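Local atomic coordinates of putative peptidase (Chlamydophila abortus, PDB entry 3CE2), a protein that probably acts as a zinc-dependent oligopeptidase of the M3B family that breaks down short peptides. Residues H114-F117 with A118-T121. Residues are numbered along the deposited sequence; the frame is centred on the assembly and turned at random.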
ATOM      1  N   HIS A 114      -4.820  19.458 -14.144  1.00 57.66           N
ATOM      2  CA  HIS A 114      -4.702  19.165 -12.732  1.00 54.65           C
ATOM      3  C   HIS A 114      -3.577  19.951 -12.119  1.00 53.55           C
ATOM      4  O   HIS A 114      -3.679  20.379 -10.978  1.00 58.88           O
ATOM      5  CB  HIS A 114      -4.467  17.681 -12.489  1.00 55.09           C
ATOM      6  CG  HIS A 114      -5.731  16.883 -12.398  1.00 63.84           C
ATOM      7  ND1 HIS A 114      -6.451  16.498 -13.510  1.00 69.87           N
ATOM      8  CD2 HIS A 114      -6.401  16.389 -11.329  1.00 61.36           C
ATOM      9  CE1 HIS A 114      -7.506  15.797 -13.133  1.00 67.96           C
ATOM     10  NE2 HIS A 114      -7.500  15.720 -11.814  1.00 67.26           N
ATOM     11  N   THR A 115      -2.503  20.146 -12.868  1.00 54.43           N
ATOM     12  CA  THR A 115      -1.361  20.870 -12.334  1.00 54.30           C
ATOM     13  C   THR A 115      -1.691  22.358 -12.225  1.00 52.49           C
ATOM     14  O   THR A 115      -1.189  23.069 -11.342  1.00 54.95           O
ATOM     15  CB  THR A 115      -0.085  20.629 -13.184  1.00 56.76           C
ATOM     16  OG1 THR A 115       0.098  19.219 -13.365  1.00 50.66           O
ATOM     17  CG2 THR A 115       1.157  21.186 -12.471  1.00 58.69           C
ATOM     18  N   LEU A 116      -2.565  22.816 -13.104  1.00 50.12           N
ATOM     19  CA  LEU A 116      -2.965  24.206 -13.094  1.00 64.23           C
ATOM     20  C   LEU A 116      -3.821  24.417 -11.853  1.00 68.50           C
ATOM     21  O   LEU A 116      -3.520  25.256 -10.998  1.00 67.33           O
ATOM     22  CB  LEU A 116      -3.760  24.525 -14.362  1.00 69.38           C
ATOM     23  CG  LEU A 116      -3.318  25.714 -15.227  1.00 73.37           C
ATOM     24  CD1 LEU A 116      -1.788  25.878 -15.213  1.00 72.84           C
ATOM     25  CD2 LEU A 116      -3.839  25.526 -16.657  1.00 72.35           C
ATOM     26  N   PHE A 117      -4.880  23.620 -11.759  1.00 69.41           N
ATOM     27  CA  PHE A 117      -5.704  23.567 -10.564  1.00 67.95           C
ATOM     28  C   PHE A 117      -4.859  23.596  -9.313  1.00 66.33           C
ATOM     29  O   PHE A 117      -5.069  24.440  -8.432  1.00 66.87           O
ATOM     30  CB  PHE A 117      -6.557  22.303 -10.549  1.00 67.02           C
ATOM     31  CG  PHE A 117      -7.577  22.297  -9.469  1.00 68.38           C
ATOM     32  CD1 PHE A 117      -8.517  23.317  -9.388  1.00 66.76           C
ATOM     33  CD2 PHE A 117      -7.597  21.289  -8.518  1.00 69.93           C
ATOM     34  CE1 PHE A 117      -9.456  23.329  -8.395  1.00 64.86           C
ATOM     35  CE2 PHE A 117      -8.549  21.296  -7.510  1.00 68.79           C
ATOM     36  CZ  PHE A 117      -9.477  22.318  -7.452  1.00 66.67           C
ATOM     37  N   ALA A 118      -3.901  22.680  -9.232  1.00 60.32           N
ATOM     38  CA  ALA A 118      -3.035  22.624  -8.064  1.00 63.75           C
ATOM     39  C   ALA A 118      -2.257  23.939  -7.839  1.00 69.34           C
ATOM     40  O   ALA A 118      -2.020  24.345  -6.698  1.00 73.16           O
ATOM     41  CB  ALA A 118      -2.101  21.418  -8.125  1.00 54.38           C
ATOM     42  N   GLU A 119      -1.866  24.614  -8.913  1.00 71.92           N
ATOM     43  CA  GLU A 119      -1.140  25.870  -8.750  1.00 72.17           C
ATOM     44  C   GLU A 119      -2.109  26.961  -8.348  1.00 65.87           C
ATOM     45  O   GLU A 119      -1.891  27.683  -7.375  1.00 63.24           O
ATOM     46  CB  GLU A 119      -0.382  26.248 -10.025  1.00 78.61           C
ATOM     47  CG  GLU A 119       0.987  25.557 -10.132  1.00 87.68           C
ATOM     48  CD  GLU A 119       1.455  25.340 -11.578  1.00 90.49           C
ATOM     49  OE1 GLU A 119       0.712  25.736 -12.523  1.00 91.68           O
ATOM     50  OE2 GLU A 119       2.562  24.763 -11.750  1.00 80.98           O
ATOM     51  N   GLU A 120      -3.206  27.064  -9.076  1.00 59.72           N
ATOM     52  CA  GLU A 120      -4.175  28.077  -8.745  1.00 64.04           C
ATOM     53  C   GLU A 120      -4.699  27.984  -7.296  1.00 67.15           C
ATOM     54  O   GLU A 120      -4.921  29.012  -6.660  1.00 68.34           O
ATOM     55  CB  GLU A 120      -5.288  28.141  -9.789  1.00 63.51           C
ATOM     56  CG  GLU A 120      -5.041  29.267 -10.788  1.00 67.00           C
ATOM     57  CD  GLU A 120      -5.828  29.141 -12.073  1.00 69.95           C
ATOM     58  OE1 GLU A 120      -7.077  29.070 -12.020  1.00 70.77           O
ATOM     59  OE2 GLU A 120      -5.189  29.142 -13.148  1.00 72.24           O
ATOM     60  N   THR A 121      -4.835  26.771  -6.760  1.00 63.37           N
ATOM     61  CA  THR A 121      -5.392  26.593  -5.423  1.00 56.86           C
ATOM     62  C   THR A 121      -4.347  26.448  -4.341  1.00 57.43           C
ATOM     63  O   THR A 121      -4.673  26.152  -3.198  1.00 58.94           O
ATOM     64  CB  THR A 121      -6.252  25.335  -5.331  1.00 55.56           C
ATOM     65  OG1 THR A 121      -5.418  24.188  -5.513  1.00 54.20           O
ATOM     66  CG2 THR A 121      -7.378  25.346  -6.377  1.00 56.76           C
TER
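His114 accepts the amide of Ala118 on its carbonyl oxygen (Ala118 N to His114 O, 2.9 Å), while its imidazole turns to other partners, with ND1 bonded to Ile110 O and the ring edge-to-face with Tyr87. One residue on, Thr115 O receives Glu119 N. The methyl CG2 of Thr115 lies 3.9 Å from Glu119 OE2, a loose approach, and OG1 bonds back to Thr111 O. Leu116 O takes Glu120 N in a nearly straight bond (N-H...O 172°), and Leu116 CD1 meets the other carboxylate oxygen of Glu119, OE1, at 3.7 Å. The carboxylate of Glu120 is held by the backbone amides of Thr52 and Trp53. Phe117 O is gripped twice by one residue, by Thr121 N at 2.9 Å and by Thr121 OG1 at 3.0 Å. At chi1 66° OG1 sits between the backbone N and the carbonyl carbon, and CG2, anti to the carbonyl carbon, lies over one face of the Phe117 ring, 3.9 Å from its centroid and displaced toward the CE1 side, as a CH-pi contact. Trp53 meets the same ring edge-to-face, and Ile79, Glu80 and Leu83 of helix 66-96 also touch it. These are the closing two turns of the alpha-helix 101-120, at the surface and away from the zinc sites, with Thr121 the first residue to leave helical backbone angles.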